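Local coordinates for Alr3790 protein (PDB 3HIX) that is of unknown function but contains a rhodanese-like domain, the alpha/beta fold of sulfurtransferases and related phosphatases, at residues A[13-18]-A[51-56]; A[36-41]-A[66-71]. All coordinates share one frame; numbering follows the deposited sequence.

Interaction 1 joins two neighbouring strands of the four-stranded parallel sheet, 15-18 and 55-58, while interaction 2 sets the turn ahead of helix 41-48 against helix 62-74; their centres are about 13 Å apart. The four segments alternate along the chain, 13-18, 36-41, 51-56 and 66-71, and strand 55-58 of the first contact leads straight into the helix of the second. The two also meet directly: D18 O probably accepts a hydrogen bond from M36 N at 2.9 Å, and L17 CD1 packs 4.0 Å from L41 CD1. These meetings join the sheet to the turn and helix packed on it in the rhodanese-like domain.

Interaction 1 of 2, residues A[13-18]-A[51-56]; sequences AFTILD and KSRDIY
F14 presses its CB against the ring atoms CD2 and CE2 of Y56, with CB 3.4 Å from CE2. With CG turned between the backbone N and the carbonyl carbon (chi1 58°), the phenyl group goes on beside the tyrosine; the two side chains cross at about a right angle and the two ring planes are inclined at 64°. At its outer end the tyrosine OH reaches D54 OD2 in a weak hydrogen bond.

T15 and R53 meet differently. T15 OG1 touches the arginine chain at CD, 3.1 Å away, and receives a weak, bent hydrogen bond from NH1 at 3.2 Å. The arginine runs extended as far as CD and bends at chi3 (-61°), turning NE out of that line, while its NH2 forms a salt bridge with E50, the stronger partner. An alanine in place of R53 would probably leave the E50 carboxylate without its mate and take from T15 OG1 the weak bond from NH1 and the CD methylene beside it. Farther along, L17 CD1 sits 3.6 Å from I55 CG2, and I55 is also covered by L49 and F77.

Between the two faces, the backbones are laced by three nearly straight bonds: T15 N to D54 O (3.0 Å), Y56 N to T15 O (2.8 Å) and L17 N to Y56 O (2.7 Å). T15 pairs with I55 on one face of the sheet and I16 with Y56 on the other, all in parallel register. Strand 15-18 has its other edge bonded to strand 34-35. Such an inner pair belongs to the parallel sheet, strand order 2-1-3-4, at the heart of the rhodanese-like alpha/beta fold.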
# COMPACT_ATOMS: atom_id res chain seq x y z
N ALA A 13 1.85 13.93 7.58
CA ALA A 13 3.18 13.90 6.91
C ALA A 13 3.10 13.12 5.60
O ALA A 13 3.32 13.67 4.53
CB ALA A 13 4.22 13.27 7.84
N PHE A 14 2.79 11.83 5.70
CA PHE A 14 2.67 10.99 4.51
C PHE A 14 1.68 9.85 4.73
O PHE A 14 1.43 9.44 5.86
CB PHE A 14 4.04 10.42 4.12
CG PHE A 14 4.69 9.60 5.19
CD1 PHE A 14 5.48 10.21 6.17
CD2 PHE A 14 4.52 8.22 5.24
CE1 PHE A 14 6.08 9.44 7.17
CE2 PHE A 14 5.11 7.45 6.23
CZ PHE A 14 5.89 8.07 7.20
N THR A 15 1.14 9.33 3.63
CA THR A 15 0.16 8.25 3.68
C THR A 15 0.78 6.97 3.14
O THR A 15 1.54 7.00 2.18
CB THR A 15 -1.08 8.61 2.84
OG1 THR A 15 -1.69 9.78 3.37
CG2 THR A 15 -2.09 7.47 2.86
N ILE A 16 0.47 5.85 3.77
CA ILE A 16 1.01 4.57 3.34
C ILE A 16 -0.10 3.73 2.71
O ILE A 16 -1.17 3.58 3.28
CB ILE A 16 1.66 3.82 4.53
CG1 ILE A 16 2.77 4.69 5.13
CG2 ILE A 16 2.19 2.47 4.08
CD1 ILE A 16 3.45 4.09 6.36
N LEU A 17 0.17 3.20 1.52
CA LEU A 17 -0.81 2.38 0.81
C LEU A 17 -0.30 0.97 0.64
O LEU A 17 0.85 0.76 0.26
CB LEU A 17 -1.10 2.98 -0.58
CG LEU A 17 -1.55 4.44 -0.65
CD1 LEU A 17 -1.98 4.75 -2.08
CD2 LEU A 17 -2.71 4.70 0.31
N ASP A 18 -1.16 -0.00 0.95
CA ASP A 18 -0.84 -1.42 0.83
C ASP A 18 -1.60 -1.85 -0.43
O ASP A 18 -2.82 -1.85 -0.43
CB ASP A 18 -1.37 -2.19 2.06
CG ASP A 18 -0.93 -3.65 2.08
OD1 ASP A 18 -0.73 -4.23 1.00
OD2 ASP A 18 -0.80 -4.22 3.19
N LYS A 51 -3.60 14.85 -5.09
CA LYS A 51 -2.40 14.54 -5.85
C LYS A 51 -1.10 15.16 -5.34
O LYS A 51 -0.01 14.77 -5.78
CB LYS A 51 -2.64 14.90 -7.31
CG LYS A 51 -3.78 14.10 -7.93
CD LYS A 51 -4.21 14.66 -9.26
CE LYS A 51 -5.46 13.98 -9.77
NZ LYS A 51 -5.23 12.55 -10.03
N SER A 52 -1.20 16.11 -4.42
CA SER A 52 -0.01 16.75 -3.87
C SER A 52 0.49 16.02 -2.62
O SER A 52 1.57 16.31 -2.11
CB SER A 52 -0.31 18.20 -3.52
OG SER A 52 -1.43 18.28 -2.65
N ARG A 53 -0.31 15.07 -2.14
CA ARG A 53 0.04 14.31 -0.94
C ARG A 53 1.19 13.31 -1.10
O ARG A 53 1.25 12.58 -2.09
CB ARG A 53 -1.21 13.56 -0.43
CG ARG A 53 -0.91 12.49 0.62
CD ARG A 53 -2.17 11.96 1.28
NE ARG A 53 -2.90 13.02 1.96
CZ ARG A 53 -3.92 12.82 2.79
NH1 ARG A 53 -4.33 11.58 3.06
NH2 ARG A 53 -4.52 13.85 3.37
N ASP A 54 2.09 13.30 -0.13
CA ASP A 54 3.22 12.38 -0.13
C ASP A 54 2.65 10.99 0.11
O ASP A 54 2.05 10.74 1.15
CB ASP A 54 4.19 12.69 1.01
CG ASP A 54 5.27 13.65 0.59
OD1 ASP A 54 4.96 14.83 0.35
OD2 ASP A 54 6.44 13.22 0.51
N ILE A 55 2.85 10.10 -0.85
CA ILE A 55 2.33 8.74 -0.74
C ILE A 55 3.45 7.71 -0.79
O ILE A 55 4.37 7.80 -1.59
CB ILE A 55 1.33 8.46 -1.88
CG1 ILE A 55 0.17 9.45 -1.79
CG2 ILE A 55 0.81 7.03 -1.79
CD1 ILE A 55 -0.76 9.42 -2.98
N TYR A 56 3.35 6.73 0.10
CA TYR A 56 4.34 5.68 0.16
C TYR A 56 3.60 4.37 -0.05
O TYR A 56 2.62 4.08 0.64
CB TYR A 56 5.07 5.75 1.50
CG TYR A 56 5.94 6.99 1.56
CD1 TYR A 56 7.32 6.91 1.33
CD2 TYR A 56 5.37 8.25 1.72
CE1 TYR A 56 8.10 8.06 1.26
CE2 TYR A 56 6.15 9.41 1.64
CZ TYR A 56 7.51 9.31 1.41
OH TYR A 56 8.27 10.45 1.30

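Interaction 2 of 2, residues A[36-41]-A[66-71]; sequences MPIEDL and SQAVNL
I38 and L41 reach across to A68 like two prongs, and the alanine methyl receives both: L41 CD2 comes within 3.6 Å of A68 CB, and I38 CD1 within 3.7 Å. CG of L41 stands anti to the backbone N (chi1 180°), and its CD2 branch meets the helix. I38 spreads its branches as well. Its CD1 also approaches L71 CD1, more loosely at 4.2 Å, while CG2 is met by Q67.

Q67 crosses I38 obliquely. Its chain is fully extended; CG and CD run past I38 CD1, with CD 4.0 Å from that methyl, and the amide oxygen OE1 lies 3.7 Å from I38 CG2.

In the fold, segment 36-41 opens the beta-alpha-beta crossover from strand 34-35 through helix 41-48 to strand 55-58. Segment 66-71 belongs to helix 62-74, which carries the chain on to strand 80-82. Q67 and L71 point toward segment 36-41, and the A68 methyl lies to the side, where it is met by I38 and L41, whereas V69 points away and packs on V80 and E82. The grip across the two segments is apolar. Within the turn, L41 N bonds to I38 O at 3.2 Å. V19 touches both L41 and A68, and L41 also rests on L72.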
# COMPACT_ATOMS: atom_id res chain seq x y z
N MSE A 36 -5.48 -0.67 -0.56
CA MSE A 36 -5.80 -0.23 -1.91
C MSE A 36 -5.18 -1.19 -2.91
O MSE A 36 -4.17 -0.90 -3.53
CB MSE A 36 -5.30 1.20 -2.14
CG MSE A 36 -6.26 2.28 -1.59
SE MSE A 36 -5.84 4.06 -2.26
CE MSE A 36 -6.92 5.11 -1.05
N PRO A 37 -5.79 -2.37 -3.06
CA PRO A 37 -5.32 -3.40 -3.99
C PRO A 37 -5.13 -2.84 -5.40
O PRO A 37 -5.89 -1.99 -5.85
CB PRO A 37 -6.43 -4.45 -3.91
CG PRO A 37 -6.92 -4.32 -2.50
CD PRO A 37 -7.00 -2.82 -2.34
N ILE A 38 -4.10 -3.35 -6.09
CA ILE A 38 -3.76 -2.92 -7.44
C ILE A 38 -4.93 -2.65 -8.37
O ILE A 38 -5.01 -1.59 -9.00
CB ILE A 38 -2.83 -3.97 -8.12
CG1 ILE A 38 -1.37 -3.72 -7.72
CG2 ILE A 38 -2.97 -3.90 -9.64
CD1 ILE A 38 -0.75 -2.50 -8.38
N GLU A 39 -5.85 -3.60 -8.47
CA GLU A 39 -7.00 -3.46 -9.36
C GLU A 39 -7.87 -2.22 -9.12
O GLU A 39 -8.47 -1.72 -10.06
CB GLU A 39 -7.87 -4.72 -9.30
CG GLU A 39 -7.20 -5.99 -9.80
CD GLU A 39 -6.07 -6.47 -8.89
OE1 GLU A 39 -6.10 -6.15 -7.68
OE2 GLU A 39 -5.17 -7.18 -9.39
N ASP A 40 -7.94 -1.73 -7.89
CA ASP A 40 -8.77 -0.55 -7.59
C ASP A 40 -7.97 0.66 -7.15
O ASP A 40 -8.53 1.69 -6.79
CB ASP A 40 -9.80 -0.88 -6.51
CG ASP A 40 -10.94 -1.72 -7.03
OD1 ASP A 40 -11.59 -1.30 -8.01
OD2 ASP A 40 -11.18 -2.80 -6.45
N LEU A 41 -6.65 0.55 -7.20
CA LEU A 41 -5.76 1.62 -6.76
C LEU A 41 -6.00 3.01 -7.34
O LEU A 41 -6.26 3.96 -6.60
CB LEU A 41 -4.32 1.22 -7.01
CG LEU A 41 -3.25 2.24 -6.61
CD1 LEU A 41 -3.35 2.59 -5.13
CD2 LEU A 41 -1.90 1.65 -6.94
N SER A 66 6.49 -1.49 -7.95
CA SER A 66 6.80 -0.62 -9.09
C SER A 66 5.58 -0.37 -9.95
O SER A 66 5.34 0.75 -10.38
CB SER A 66 7.90 -1.23 -9.96
OG SER A 66 9.16 -1.11 -9.34
N GLN A 67 4.80 -1.42 -10.21
CA GLN A 67 3.59 -1.27 -11.02
C GLN A 67 2.67 -0.22 -10.39
O GLN A 67 2.18 0.68 -11.06
CB GLN A 67 2.84 -2.60 -11.13
CG GLN A 67 1.48 -2.47 -11.82
CD GLN A 67 0.69 -3.77 -11.85
OE1 GLN A 67 -0.43 -3.81 -12.36
NE2 GLN A 67 1.26 -4.83 -11.29
N ALA A 68 2.43 -0.35 -9.09
CA ALA A 68 1.56 0.58 -8.37
C ALA A 68 2.09 2.02 -8.42
O ALA A 68 1.33 2.97 -8.64
CB ALA A 68 1.40 0.12 -6.92
N VAL A 69 3.39 2.20 -8.21
CA VAL A 69 3.97 3.54 -8.24
C VAL A 69 3.83 4.17 -9.62
O VAL A 69 3.54 5.36 -9.74
CB VAL A 69 5.46 3.52 -7.86
CG1 VAL A 69 6.04 4.93 -7.95
CG2 VAL A 69 5.64 2.97 -6.45
N ASN A 70 4.04 3.38 -10.65
CA ASN A 70 3.92 3.87 -12.02
C ASN A 70 2.47 4.25 -12.31
O ASN A 70 2.20 5.28 -12.92
CB ASN A 70 4.43 2.80 -13.01
CG ASN A 70 5.95 2.62 -12.95
OD1 ASN A 70 6.48 1.58 -13.36
ND2 ASN A 70 6.65 3.63 -12.45
N LEU A 71 1.52 3.43 -11.86
CA LEU A 71 0.10 3.73 -12.06
C LEU A 71 -0.31 5.04 -11.39
O LEU A 71 -1.05 5.83 -11.97
CB LEU A 71 -0.77 2.61 -11.49
CG LEU A 71 -0.87 1.31 -12.29
CD1 LEU A 71 -1.47 0.23 -11.43
CD2 LEU A 71 -1.72 1.56 -13.53